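Local structure of putative triphosphoribosyl-dephospho-coA synthase (Archaeoglobus fulgidus DSM 4304, 3H9P) at residues R196-K201 with D219-K224; D94-L99 with E124-K129; P66-W71 with S239-L244; E14-S19 with I232-A237; A173-Y178 with E213-L218. The protein is of unknown function but probably binds ATP and may make triphosphoribosyl-dephospho-CoA, as expected of the CitG family. All coordinates share one frame; numbering follows the deposited sequence.

The five contacts tie together a mainly helical chain without strands, and none of them has a ligand or an established active site beside it. Helix 230-246 serves both interaction 3 and interaction 4, whose centres lie 14 Å apart; its segment 232-237 meets the N-terminal helix and its segment 239-244 the end of helix 58-68. Helix 212-225 likewise serves interactions 1 and 5, also 14 Å apart. Interaction 5 touches its two neighbours on helix 230-246 directly, Ser-239 CB lying 3.5 Å from Leu-177 CD2 and Thr-236 CG2 3.9 Å from Val-174 CG1. Interaction 2 touches none of the others, its centre being 38 Å from that of interaction 5; the second subunit binds its helix 118-129.

Interaction 1 of 5, residues R196-K201 with D219-K224; sequences REYAEK and DEKLLK
The phenol oxygen of Tyr-198 makes both contacts between the segments, reaching Leu-222 CD1 at 3.9 Å and Lys-221 CE at 4.1 Å. Neither is a hydrogen bond: a methyl group and the aliphatic part of a lysine chain merely lie against the hydroxyl end of the ring. Tyrosine suits this place because the backbones are far apart, with Tyr-198 CA and Leu-222 CA 10.3 Å from each other, and a long flat side chain spans that gap. Its CG stands anti to the backbone N (chi1 -174°), which carries the ring out from helix 196-208 to helix 212-225. Lys-221 is bent at chi2 and chi4, and its methylene groups CD and CE pass beside the phenol oxygen.

In the next shell the hydroxyl finds its polar partner, Asp-225 OD2, a little further along helix 212-225. Trp-205 meets the tyrosine ring edge-to-face, and Leu-222 also packs on Ile-202. These neighbours place the contact between two helices that are consecutive in the chain. The chemistry implies a divided role for tyrosine, whose ring spans from one helix to the other while its hydroxyl is hydrogen-bonded to the carboxylate of Asp-225, at the end of helix 212-225.

Interaction 2 of 5, residues D94-L99 with E124-K129; sequences DSLSVL and EEIAQK
Ile-126 meets Ser-95, Leu-96 and Leu-99 where two helices of an all-helical fold, 92-105 and 118-129, run antiparallel. The N-to-C directions of the short segments differ by 169°, nearly antiparallel, with axes 9.9 Å apart. Ile-126 has the most surface buried here, and its two branches divide the work. CG2, anti to the backbone N, lies 3.6 Å from Ser-95 CB and 4.2 Å from Leu-96 CD2, whereas the longer branch is turned to Leu-99. A beta-branched residue suits the place, since methyl groups leave it in two directions and meet successive turns of the facing helix.

Leu-96 comes next in buried surface. It slides past Ile-126 in the opposite direction, so that the two chains lie alongside each other, and it also packs on Glu-123. Ser-95 is the small residue at the closest point of the backbones, where its CA is 7.3 Å from Ile-126 CA. It offers only its CB to the isoleucine, while its OG is hydrogen-bonded to Ile-131 O, which satisfies a buried hydroxyl. Beyond the contact, Glu-124 and Glu-125 both form salt bridges to Lys-138 of the second subunit, placing helix 118-129 at the dimer interface. Leu-99 crosses Ile-126 at a slant, its CD2 methyl 3.8 Å from Ile-126 CD1.

Interaction 3 of 5, residues P66-W71 with S239-L244; sequences PLISSW and SIFLAL
The last part of helix 58-68 and the type I beta turn from Ile-68 to Trp-71 pack against helix 230-246 in the interior of the helical fold. The touching side chains are apolar, and Phe-241 is the chief of them. A first torsion of -178° swings its ring away from its own helix and across to helix 58-68. There Ile-68 CG1 is 4.1 Å from Phe-241 CZ, over one face of the ring and displaced toward its rim. Leu-67 meets the same ring at a slant, its CB 4.0 Å from Phe-241 CE2. A broad aromatic ring suits this position because it can rest against two consecutive residues of the facing helix at once.

The far end of Leu-67 has another partner, its CD1 lying 4.4 Å from Leu-242 CG, a looser touch. Around these residues Phe-154 packs on Leu-67, Phe-27 and Val-30 of helix 24-33 pack on Ile-68, and Ala-161 of helix 155-167 packs on Leu-242. The contact thus joins elements far apart in the chain.

The hydroxyl of buried Ser-69 is satisfied locally. Ser-69 OG donates a hydrogen bond of 2.8 Å to Pro-66 O, from a position tilted 33° out of the carbonyl plane.

Interaction 4 of 5, residues E14-S19 with I232-A237; sequences EHFLAS and IADLTA
Apolar contacts come first: the ring of Phe-16 lies against two alanines one turn apart on helix 230-246. Phe-16 CE2 is 3.6 Å from Ala-237 CB, and CE1 is 4.0 Å from Ala-233 CB. Alanine suits both places, since its short side chain lets a ring come near the helix backbone. A chi1 of -158° sets CG of Phe-16 opposite the backbone N and points the ring at helix 230-246. The segments of these two helices, from the N-terminal and C-terminal parts of an all-helical fold, cross at -62° with axes 12.0 Å apart. With Phe-16 cut back to alanine, the methyl groups of Ala-233 and Ala-237 would probably lose their aromatic partner and a gap open between the helices.

Polar atoms approach the ring too, without hydrogen bonds. Asp-234 OD1 comes to its edge, near the ring plane, 4.1 Å from Phe-16 CZ. Within helix 230-246, Thr-236 OG1 and N reach Ile-232 O from opposite faces of its carbonyl plane, the hydroxyl at 2.8 Å.

Interaction 5 of 5, residues A173-Y178 with E213-L218; sequences AVVELY and EERKEL
Arg-215 grips Glu-176 end-on in a bidentate salt bridge. NH2 donates to OE1 and NH1 to OE2, each bond 2.8 Å long, with N-H...O angles of 155° and 159°. Both oxygens are met on their syn sides and lie near the guanidinium plane, but the two flat groups are turned 34° apart, and Arg-215 NH1 meets Glu-176 OE2 from clearly outside the carboxylate plane. Arginine suits the span because its chain, extended from CG to NE, bridges from helix 212-225. Glu-176 instead bends at its second torsion, bringing its carboxylate round from a CB that points away.

Lys-172 adds a second salt bridge to Glu-176 OE2, while Arg-215 NE bonds to Ala-209 O and Tyr-179 makes a cation-pi contact with the guanidinium. A glutamine in place of Glu-176 would probably leave the charges of Arg-215 and Lys-172 without their anionic mate.

Packing is slight: Val-175 CG1 touches Arg-215 NH1 at 3.9 Å. This is an interhelical salt bridge at the protein surface, joining helices 171-182 and 212-225 of the all-helical fold.

Interaction 1 of 5, residues R196-K201 with D219-K224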
# COMPACT_ATOMS: atom_id res chain seq x y z
N ARG A 196 -3.73 -6.17 -9.83
CA ARG A 196 -5.11 -6.22 -9.50
C ARG A 196 -5.87 -7.17 -10.41
O ARG A 196 -6.62 -8.00 -9.93
CB ARG A 196 -5.71 -4.80 -9.58
CG ARG A 196 -6.37 -4.38 -8.31
CD ARG A 196 -6.37 -2.86 -8.10
NE ARG A 196 -7.58 -2.51 -7.37
CZ ARG A 196 -8.29 -1.39 -7.53
NH1 ARG A 196 -7.90 -0.44 -8.38
NH2 ARG A 196 -9.40 -1.20 -6.82
N GLU A 197 -5.66 -7.07 -11.71
CA GLU A 197 -6.41 -7.90 -12.65
C GLU A 197 -6.11 -9.40 -12.54
O GLU A 197 -7.00 -10.22 -12.74
CB GLU A 197 -6.27 -7.39 -14.07
CG GLU A 197 -7.58 -7.46 -14.86
CD GLU A 197 -7.91 -8.89 -15.24
OE1 GLU A 197 -6.95 -9.61 -15.58
OE2 GLU A 197 -9.09 -9.29 -15.16
N TYR A 198 -4.89 -9.77 -12.16
CA TYR A 198 -4.57 -11.18 -11.97
C TYR A 198 -5.20 -11.70 -10.68
O TYR A 198 -5.77 -12.79 -10.65
CB TYR A 198 -3.05 -11.41 -11.98
CG TYR A 198 -2.66 -12.87 -11.93
CD1 TYR A 198 -2.10 -13.51 -13.05
CD2 TYR A 198 -2.85 -13.62 -10.78
CE1 TYR A 198 -1.76 -14.87 -13.00
CE2 TYR A 198 -2.52 -14.96 -10.72
CZ TYR A 198 -1.99 -15.58 -11.81
OH TYR A 198 -1.68 -16.90 -11.70
N ALA A 199 -5.13 -10.91 -9.61
CA ALA A 199 -5.87 -11.24 -8.38
C ALA A 199 -7.41 -11.44 -8.61
O ALA A 199 -8.01 -12.40 -8.11
CB ALA A 199 -5.59 -10.22 -7.30
N GLU A 200 -8.03 -10.54 -9.36
CA GLU A 200 -9.48 -10.64 -9.64
C GLU A 200 -9.74 -11.90 -10.42
O GLU A 200 -10.78 -12.55 -10.27
CB GLU A 200 -9.97 -9.43 -10.45
CG GLU A 200 -11.16 -8.74 -9.84
CD GLU A 200 -10.76 -7.47 -9.08
OE1 GLU A 200 -10.67 -6.38 -9.71
OE2 GLU A 200 -10.54 -7.54 -7.86
N LYS A 201 -8.76 -12.29 -11.24
CA LYS A 201 -8.94 -13.43 -12.11
C LYS A 201 -8.96 -14.74 -11.34
O LYS A 201 -9.60 -15.68 -11.75
CB LYS A 201 -7.87 -13.47 -13.20
CG LYS A 201 -8.35 -14.13 -14.47
CD LYS A 201 -9.12 -13.19 -15.39
CE LYS A 201 -9.11 -13.72 -16.82
NZ LYS A 201 -9.83 -12.84 -17.82
N ASP A 219 -4.19 -24.85 -8.69
CA ASP A 219 -3.10 -24.78 -7.74
C ASP A 219 -1.80 -24.71 -8.49
O ASP A 219 -0.94 -23.87 -8.19
CB ASP A 219 -3.12 -25.98 -6.80
CG ASP A 219 -4.16 -25.85 -5.70
OD1 ASP A 219 -4.53 -24.69 -5.39
OD2 ASP A 219 -4.61 -26.89 -5.17
N GLU A 220 -1.68 -25.57 -9.50
CA GLU A 220 -0.47 -25.64 -10.30
C GLU A 220 -0.25 -24.41 -11.19
O GLU A 220 0.90 -24.11 -11.56
CB GLU A 220 -0.44 -26.91 -11.14
CG GLU A 220 0.94 -27.39 -11.37
CD GLU A 220 1.06 -28.29 -12.58
OE1 GLU A 220 0.29 -29.29 -12.67
OE2 GLU A 220 1.91 -27.99 -13.45
N LYS A 221 -1.33 -23.72 -11.54
CA LYS A 221 -1.18 -22.50 -12.33
C LYS A 221 -0.64 -21.36 -11.46
O LYS A 221 0.29 -20.64 -11.85
CB LYS A 221 -2.48 -22.07 -13.00
CG LYS A 221 -2.25 -20.99 -14.06
CD LYS A 221 -3.31 -19.87 -14.01
CE LYS A 221 -3.01 -18.80 -15.05
NZ LYS A 221 -2.11 -19.31 -16.12
N LEU A 222 -1.24 -21.24 -10.28
CA LEU A 222 -0.80 -20.33 -9.23
C LEU A 222 0.68 -20.53 -8.87
O LEU A 222 1.43 -19.56 -8.72
CB LEU A 222 -1.70 -20.53 -8.01
CG LEU A 222 -2.94 -19.62 -7.90
CD1 LEU A 222 -3.58 -19.29 -9.24
CD2 LEU A 222 -3.98 -20.16 -6.90
N LEU A 223 1.09 -21.79 -8.76
CA LEU A 223 2.49 -22.13 -8.54
C LEU A 223 3.41 -21.74 -9.71
O LEU A 223 4.36 -20.98 -9.51
CB LEU A 223 2.66 -23.61 -8.19
CG LEU A 223 4.03 -23.95 -7.62
CD1 LEU A 223 4.27 -23.21 -6.31
CD2 LEU A 223 4.18 -25.45 -7.43
N LYS A 224 3.14 -22.24 -10.91
CA LYS A 224 3.97 -21.88 -12.07
C LYS A 224 4.03 -20.35 -12.22
O LYS A 224 5.06 -19.80 -12.60
CB LYS A 224 3.48 -22.55 -13.35
CG LYS A 224 3.78 -24.05 -13.46
CD LYS A 224 5.11 -24.38 -14.23
CE LYS A 224 4.96 -25.62 -15.12
NZ LYS A 224 6.05 -25.80 -16.15

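Interaction 2 of 5, residues D94-L99 with E124-K129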
# COMPACT_ATOMS: atom_id res chain seq x y z
N ASP A 94 2.56 -1.56 20.28
CA ASP A 94 2.02 -2.75 19.59
C ASP A 94 2.18 -2.65 18.08
O ASP A 94 2.51 -3.63 17.41
CB ASP A 94 0.55 -2.96 19.94
CG ASP A 94 0.37 -3.35 21.38
OD1 ASP A 94 0.80 -4.49 21.70
OD2 ASP A 94 -0.16 -2.51 22.19
N SER A 95 1.93 -1.46 17.56
CA SER A 95 2.18 -1.16 16.16
C SER A 95 3.62 -1.38 15.73
O SER A 95 3.87 -1.97 14.69
CB SER A 95 1.82 0.30 15.91
OG SER A 95 0.42 0.37 15.85
N LEU A 96 4.54 -0.91 16.57
CA LEU A 96 5.97 -1.01 16.34
C LEU A 96 6.43 -2.49 16.34
O LEU A 96 7.18 -2.91 15.46
CB LEU A 96 6.75 -0.18 17.40
CG LEU A 96 6.67 1.35 17.30
CD1 LEU A 96 7.43 2.10 18.43
CD2 LEU A 96 7.18 1.83 15.94
N SER A 97 5.99 -3.26 17.34
CA SER A 97 6.21 -4.70 17.35
C SER A 97 5.62 -5.35 16.10
O SER A 97 6.27 -6.17 15.45
CB SER A 97 5.55 -5.33 18.56
OG SER A 97 6.24 -4.95 19.72
N VAL A 98 4.40 -4.98 15.74
CA VAL A 98 3.83 -5.60 14.58
C VAL A 98 4.66 -5.29 13.32
O VAL A 98 4.93 -6.19 12.52
CB VAL A 98 2.35 -5.25 14.42
CG1 VAL A 98 1.82 -5.66 13.05
CG2 VAL A 98 1.55 -5.96 15.51
N LEU A 99 5.07 -4.02 13.18
CA LEU A 99 5.92 -3.58 12.08
C LEU A 99 7.27 -4.31 12.02
O LEU A 99 7.68 -4.79 10.96
CB LEU A 99 6.10 -2.05 12.15
CG LEU A 99 6.80 -1.35 10.98
CD1 LEU A 99 6.25 -1.81 9.62
CD2 LEU A 99 6.64 0.15 11.12
N GLU A 124 8.87 6.20 13.17
CA GLU A 124 8.97 7.44 13.92
C GLU A 124 7.65 8.21 13.96
O GLU A 124 7.37 8.85 14.96
CB GLU A 124 10.20 8.28 13.52
CG GLU A 124 10.10 9.13 12.27
CD GLU A 124 11.42 9.85 11.97
OE1 GLU A 124 11.44 11.11 11.98
OE2 GLU A 124 12.46 9.16 11.74
N GLU A 125 6.81 8.08 12.93
CA GLU A 125 5.50 8.73 12.97
C GLU A 125 4.48 7.96 13.79
O GLU A 125 3.65 8.57 14.48
CB GLU A 125 4.97 9.04 11.58
CG GLU A 125 5.79 10.08 10.91
CD GLU A 125 5.91 11.36 11.72
OE1 GLU A 125 4.86 11.93 12.10
OE2 GLU A 125 7.06 11.80 11.99
N ILE A 126 4.55 6.64 13.73
CA ILE A 126 3.81 5.82 14.67
C ILE A 126 4.08 6.26 16.10
O ILE A 126 3.16 6.63 16.83
CB ILE A 126 4.07 4.31 14.52
CG1 ILE A 126 3.49 3.83 13.18
CG2 ILE A 126 3.38 3.55 15.65
CD1 ILE A 126 4.07 2.53 12.71
N ALA A 127 5.35 6.27 16.48
CA ALA A 127 5.76 6.78 17.79
C ALA A 127 5.20 8.18 18.08
O ALA A 127 4.42 8.36 19.02
CB ALA A 127 7.29 6.77 17.91
N GLN A 128 5.56 9.16 17.24
CA GLN A 128 5.18 10.57 17.44
C GLN A 128 3.69 10.80 17.63
O GLN A 128 3.29 11.51 18.56
CB GLN A 128 5.67 11.43 16.26
CG GLN A 128 7.18 11.46 16.05
CD GLN A 128 7.91 12.19 17.16
OE1 GLN A 128 7.94 13.41 17.18
NE2 GLN A 128 8.53 11.43 18.07
N LYS A 129 2.86 10.21 16.76
CA LYS A 129 1.41 10.42 16.80
C LYS A 129 0.69 9.40 17.67
O LYS A 129 -0.56 9.38 17.73
CB LYS A 129 0.82 10.38 15.37
CG LYS A 129 1.23 11.56 14.49
CD LYS A 129 0.82 12.85 15.14
CE LYS A 129 0.92 14.01 14.21
NZ LYS A 129 0.63 15.25 14.96

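Interaction 3 of 5, residues P66-W71 with S239-L244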
# COMPACT_ATOMS: atom_id res chain seq x y z
N PRO A 66 -4.74 -11.58 18.13
CA PRO A 66 -5.80 -10.84 18.86
C PRO A 66 -6.97 -11.71 19.32
O PRO A 66 -7.55 -11.42 20.37
CB PRO A 66 -6.29 -9.83 17.82
CG PRO A 66 -5.18 -9.64 16.93
CD PRO A 66 -4.51 -10.99 16.81
N LEU A 67 -7.32 -12.75 18.54
CA LEU A 67 -8.37 -13.68 18.96
C LEU A 67 -7.91 -14.52 20.13
O LEU A 67 -8.67 -14.74 21.05
CB LEU A 67 -8.82 -14.59 17.82
CG LEU A 67 -9.25 -13.88 16.53
CD1 LEU A 67 -9.35 -14.87 15.37
CD2 LEU A 67 -10.47 -13.00 16.70
N ILE A 68 -6.65 -14.97 20.10
CA ILE A 68 -6.12 -15.74 21.20
C ILE A 68 -6.02 -14.92 22.50
O ILE A 68 -6.17 -15.45 23.59
CB ILE A 68 -4.82 -16.44 20.83
CG1 ILE A 68 -5.14 -17.46 19.70
CG2 ILE A 68 -4.22 -17.15 22.10
CD1 ILE A 68 -3.96 -18.03 18.89
N SER A 69 -5.80 -13.62 22.37
CA SER A 69 -5.68 -12.76 23.54
C SER A 69 -7.00 -12.67 24.25
O SER A 69 -7.05 -12.33 25.42
CB SER A 69 -5.18 -11.37 23.16
OG SER A 69 -6.25 -10.59 22.66
N SER A 70 -8.07 -13.00 23.52
CA SER A 70 -9.44 -13.01 24.07
C SER A 70 -10.05 -14.42 24.12
O SER A 70 -11.28 -14.58 24.08
CB SER A 70 -10.34 -12.12 23.21
OG SER A 70 -9.73 -10.85 23.01
N TRP A 71 -9.20 -15.43 24.21
CA TRP A 71 -9.59 -16.86 24.22
C TRP A 71 -10.72 -17.27 25.16
O TRP A 71 -11.40 -18.26 24.89
CB TRP A 71 -8.40 -17.73 24.53
CG TRP A 71 -7.84 -17.52 25.88
CD1 TRP A 71 -6.90 -16.58 26.26
CD2 TRP A 71 -8.16 -18.28 27.06
NE1 TRP A 71 -6.63 -16.72 27.62
CE2 TRP A 71 -7.39 -17.75 28.12
CE3 TRP A 71 -9.02 -19.35 27.31
CZ2 TRP A 71 -7.47 -18.25 29.42
CZ3 TRP A 71 -9.10 -19.86 28.58
CH2 TRP A 71 -8.34 -19.30 29.64
N SER A 239 -10.77 -18.41 10.75
CA SER A 239 -12.11 -19.00 10.73
C SER A 239 -12.19 -20.35 11.48
O SER A 239 -13.18 -20.59 12.15
CB SER A 239 -12.59 -19.23 9.28
OG SER A 239 -12.85 -18.02 8.63
N ILE A 240 -11.17 -21.21 11.29
CA ILE A 240 -11.07 -22.47 12.00
C ILE A 240 -11.01 -22.21 13.50
O ILE A 240 -11.72 -22.84 14.26
CB ILE A 240 -9.81 -23.31 11.57
CG1 ILE A 240 -9.94 -23.83 10.12
CG2 ILE A 240 -9.62 -24.54 12.49
CD1 ILE A 240 -8.64 -24.40 9.53
N PHE A 241 -10.17 -21.27 13.91
CA PHE A 241 -10.07 -20.92 15.30
C PHE A 241 -11.43 -20.51 15.88
O PHE A 241 -11.82 -21.00 16.91
CB PHE A 241 -9.00 -19.86 15.62
CG PHE A 241 -8.90 -19.57 17.13
CD1 PHE A 241 -8.24 -20.45 17.98
CD2 PHE A 241 -9.59 -18.51 17.70
CE1 PHE A 241 -8.21 -20.25 19.37
CE2 PHE A 241 -9.56 -18.28 19.10
CZ PHE A 241 -8.88 -19.17 19.93
N LEU A 242 -12.13 -19.60 15.23
CA LEU A 242 -13.47 -19.25 15.72
C LEU A 242 -14.44 -20.44 15.75
O LEU A 242 -15.16 -20.62 16.74
CB LEU A 242 -14.07 -18.07 14.95
CG LEU A 242 -13.25 -16.79 15.14
CD1 LEU A 242 -13.72 -15.62 14.25
CD2 LEU A 242 -13.23 -16.40 16.63
N ALA A 243 -14.43 -21.27 14.70
CA ALA A 243 -15.37 -22.40 14.67
C ALA A 243 -15.11 -23.38 15.82
O ALA A 243 -16.07 -23.96 16.40
CB ALA A 243 -15.34 -23.10 13.30
N LEU A 244 -13.82 -23.58 16.11
CA LEU A 244 -13.37 -24.43 17.25
C LEU A 244 -13.88 -23.91 18.57
O LEU A 244 -14.36 -24.69 19.42
CB LEU A 244 -11.84 -24.50 17.33
CG LEU A 244 -11.13 -25.26 16.21
CD1 LEU A 244 -9.65 -25.17 16.40
CD2 LEU A 244 -11.60 -26.73 16.15

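Interaction 4 of 5, residues E14-S19 with I232-A237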
# COMPACT_ATOMS: atom_id res chain seq x y z
N GLU A 14 -1.08 -29.46 5.87
CA GLU A 14 -0.01 -30.00 6.70
C GLU A 14 1.03 -28.95 7.04
O GLU A 14 1.22 -28.62 8.22
CB GLU A 14 0.65 -31.18 6.01
N HIS A 15 1.67 -28.41 6.00
CA HIS A 15 2.72 -27.40 6.15
C HIS A 15 2.24 -26.28 7.04
O HIS A 15 2.95 -25.84 7.95
CB HIS A 15 3.14 -26.84 4.80
N PHE A 16 1.01 -25.83 6.77
CA PHE A 16 0.42 -24.74 7.51
C PHE A 16 0.23 -25.08 8.99
O PHE A 16 0.50 -24.26 9.86
CB PHE A 16 -0.91 -24.34 6.87
CG PHE A 16 -1.33 -22.95 7.20
CD1 PHE A 16 -1.11 -21.91 6.31
CD2 PHE A 16 -1.95 -22.67 8.41
CE1 PHE A 16 -1.49 -20.61 6.62
CE2 PHE A 16 -2.33 -21.38 8.74
CZ PHE A 16 -2.10 -20.34 7.84
N LEU A 17 -0.22 -26.31 9.25
CA LEU A 17 -0.51 -26.78 10.60
C LEU A 17 0.76 -26.95 11.46
O LEU A 17 0.77 -26.56 12.63
CB LEU A 17 -1.30 -28.09 10.55
CG LEU A 17 -1.98 -28.54 11.85
CD1 LEU A 17 -3.08 -27.59 12.28
CD2 LEU A 17 -2.54 -29.93 11.70
N ALA A 18 1.81 -27.51 10.87
CA ALA A 18 3.10 -27.62 11.56
C ALA A 18 3.68 -26.26 11.94
O ALA A 18 4.04 -26.03 13.11
CB ALA A 18 4.07 -28.37 10.71
N SER A 19 3.77 -25.36 10.96
CA SER A 19 4.41 -24.06 11.14
C SER A 19 3.68 -23.19 12.17
O SER A 19 4.30 -22.54 13.02
CB SER A 19 4.55 -23.34 9.81
N ILE A 232 -5.77 -15.68 1.96
CA ILE A 232 -6.93 -16.53 1.95
C ILE A 232 -6.73 -17.69 2.93
O ILE A 232 -7.61 -17.99 3.75
CB ILE A 232 -7.27 -17.00 0.51
CG1 ILE A 232 -7.43 -15.81 -0.42
CG2 ILE A 232 -8.51 -17.91 0.51
CD1 ILE A 232 -8.50 -14.76 0.06
N ALA A 233 -5.56 -18.32 2.86
CA ALA A 233 -5.19 -19.32 3.83
C ALA A 233 -5.12 -18.73 5.25
O ALA A 233 -5.59 -19.37 6.22
CB ALA A 233 -3.85 -19.96 3.44
N ASP A 234 -4.58 -17.53 5.39
CA ASP A 234 -4.61 -16.82 6.69
C ASP A 234 -6.04 -16.77 7.23
O ASP A 234 -6.27 -17.17 8.39
CB ASP A 234 -4.02 -15.39 6.59
CG ASP A 234 -2.48 -15.40 6.32
OD1 ASP A 234 -1.85 -16.44 6.60
OD2 ASP A 234 -1.89 -14.38 5.86
N LEU A 235 -7.00 -16.35 6.40
CA LEU A 235 -8.39 -16.18 6.83
C LEU A 235 -9.06 -17.52 7.07
O LEU A 235 -10.01 -17.63 7.86
CB LEU A 235 -9.17 -15.38 5.79
CG LEU A 235 -8.81 -13.89 5.75
CD1 LEU A 235 -9.12 -13.26 4.37
CD2 LEU A 235 -9.52 -13.10 6.84
N THR A 236 -8.57 -18.55 6.40
CA THR A 236 -9.13 -19.86 6.62
C THR A 236 -8.77 -20.32 8.05
O THR A 236 -9.57 -20.92 8.75
CB THR A 236 -8.61 -20.80 5.54
OG1 THR A 236 -9.11 -20.30 4.30
CG2 THR A 236 -9.09 -22.27 5.74
N ALA A 237 -7.57 -19.97 8.47
CA ALA A 237 -7.07 -20.36 9.78
C ALA A 237 -7.79 -19.62 10.87
O ALA A 237 -8.10 -20.20 11.89
CB ALA A 237 -5.54 -20.12 9.88

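Interaction 5 of 5, residues A173-Y178 with E213-L218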
# COMPACT_ATOMS: atom_id res chain seq x y z
N ALA A 173 -14.56 -29.81 4.81
CA ALA A 173 -15.13 -28.51 5.09
C ALA A 173 -14.07 -27.41 4.98
O ALA A 173 -14.36 -26.32 4.48
CB ALA A 173 -15.76 -28.48 6.48
N VAL A 174 -12.86 -27.70 5.46
CA VAL A 174 -11.79 -26.68 5.45
C VAL A 174 -11.39 -26.34 4.02
O VAL A 174 -11.18 -25.16 3.70
CB VAL A 174 -10.53 -27.11 6.27
CG1 VAL A 174 -9.38 -26.12 6.03
CG2 VAL A 174 -10.85 -27.16 7.75
N VAL A 175 -11.33 -27.36 3.16
CA VAL A 175 -11.10 -27.16 1.73
C VAL A 175 -12.24 -26.35 1.13
O VAL A 175 -12.01 -25.31 0.50
CB VAL A 175 -11.01 -28.51 0.98
CG1 VAL A 175 -10.74 -28.27 -0.51
CG2 VAL A 175 -9.94 -29.36 1.60
N GLU A 176 -13.47 -26.80 1.32
CA GLU A 176 -14.57 -26.01 0.82
C GLU A 176 -14.47 -24.56 1.31
O GLU A 176 -14.66 -23.66 0.50
CB GLU A 176 -15.94 -26.64 1.07
CG GLU A 176 -16.14 -27.99 0.35
CD GLU A 176 -15.70 -28.02 -1.12
OE1 GLU A 176 -15.79 -27.01 -1.83
OE2 GLU A 176 -15.27 -29.08 -1.59
N LEU A 177 -14.13 -24.33 2.58
CA LEU A 177 -13.94 -22.95 3.06
C LEU A 177 -12.91 -22.21 2.23
O LEU A 177 -13.15 -21.11 1.78
CB LEU A 177 -13.55 -22.87 4.55
CG LEU A 177 -13.36 -21.41 5.05
CD1 LEU A 177 -14.55 -20.47 4.66
CD2 LEU A 177 -13.12 -21.28 6.53
N TYR A 178 -11.76 -22.83 2.02
CA TYR A 178 -10.67 -22.19 1.32
C TYR A 178 -11.10 -21.72 -0.07
O TYR A 178 -10.85 -20.56 -0.45
CB TYR A 178 -9.46 -23.12 1.26
CG TYR A 178 -8.31 -22.57 0.46
CD1 TYR A 178 -7.47 -21.60 1.00
CD2 TYR A 178 -8.07 -23.03 -0.84
CE1 TYR A 178 -6.38 -21.08 0.24
CE2 TYR A 178 -7.03 -22.53 -1.59
CZ TYR A 178 -6.18 -21.56 -1.05
OH TYR A 178 -5.13 -21.07 -1.81
N GLU A 213 -9.84 -32.28 -9.80
CA GLU A 213 -8.95 -32.07 -10.93
C GLU A 213 -8.85 -30.58 -11.27
O GLU A 213 -7.75 -30.04 -11.40
CB GLU A 213 -9.40 -32.86 -12.16
CG GLU A 213 -8.26 -33.33 -13.08
CD GLU A 213 -7.08 -32.35 -13.20
OE1 GLU A 213 -7.30 -31.12 -13.22
OE2 GLU A 213 -5.92 -32.80 -13.29
N GLU A 214 -10.01 -29.92 -11.39
CA GLU A 214 -10.05 -28.49 -11.65
C GLU A 214 -9.25 -27.73 -10.60
O GLU A 214 -8.56 -26.77 -10.91
CB GLU A 214 -11.49 -27.99 -11.72
CG GLU A 214 -12.19 -28.34 -13.02
CD GLU A 214 -13.71 -28.20 -12.94
OE1 GLU A 214 -14.28 -28.33 -11.83
OE2 GLU A 214 -14.33 -27.95 -13.99
N ARG A 215 -9.31 -28.20 -9.36
CA ARG A 215 -8.61 -27.53 -8.26
C ARG A 215 -7.07 -27.69 -8.28
O ARG A 215 -6.33 -26.76 -7.90
CB ARG A 215 -9.22 -27.93 -6.91
CG ARG A 215 -10.60 -27.32 -6.73
CD ARG A 215 -11.36 -27.88 -5.53
NE ARG A 215 -12.50 -27.02 -5.26
CZ ARG A 215 -13.40 -27.18 -4.29
NH1 ARG A 215 -13.36 -28.20 -3.43
NH2 ARG A 215 -14.39 -26.28 -4.20
N LYS A 216 -6.58 -28.84 -8.73
CA LYS A 216 -5.15 -29.03 -8.84
C LYS A 216 -4.59 -28.18 -9.98
O LYS A 216 -3.57 -27.49 -9.82
CB LYS A 216 -4.84 -30.50 -9.06
CG LYS A 216 -3.45 -30.76 -9.57
CD LYS A 216 -2.41 -30.83 -8.45
CE LYS A 216 -1.38 -31.95 -8.75
NZ LYS A 216 -1.92 -33.32 -8.49
N GLU A 217 -5.27 -28.22 -11.12
CA GLU A 217 -4.98 -27.35 -12.25
C GLU A 217 -4.66 -25.97 -11.73
O GLU A 217 -3.56 -25.46 -11.90
CB GLU A 217 -6.21 -27.25 -13.14
CG GLU A 217 -5.94 -27.36 -14.61
CD GLU A 217 -7.21 -27.67 -15.38
OE1 GLU A 217 -8.31 -27.46 -14.80
OE2 GLU A 217 -7.12 -28.12 -16.54
N LEU A 218 -5.65 -25.37 -11.06
CA LEU A 218 -5.53 -24.03 -10.54
C LEU A 218 -4.33 -23.92 -9.63
O LEU A 218 -3.51 -23.03 -9.80
CB LEU A 218 -6.80 -23.59 -9.81
CG LEU A 218 -6.79 -22.20 -9.17
CD1 LEU A 218 -6.49 -21.08 -10.17
CD2 LEU A 218 -8.14 -21.94 -8.51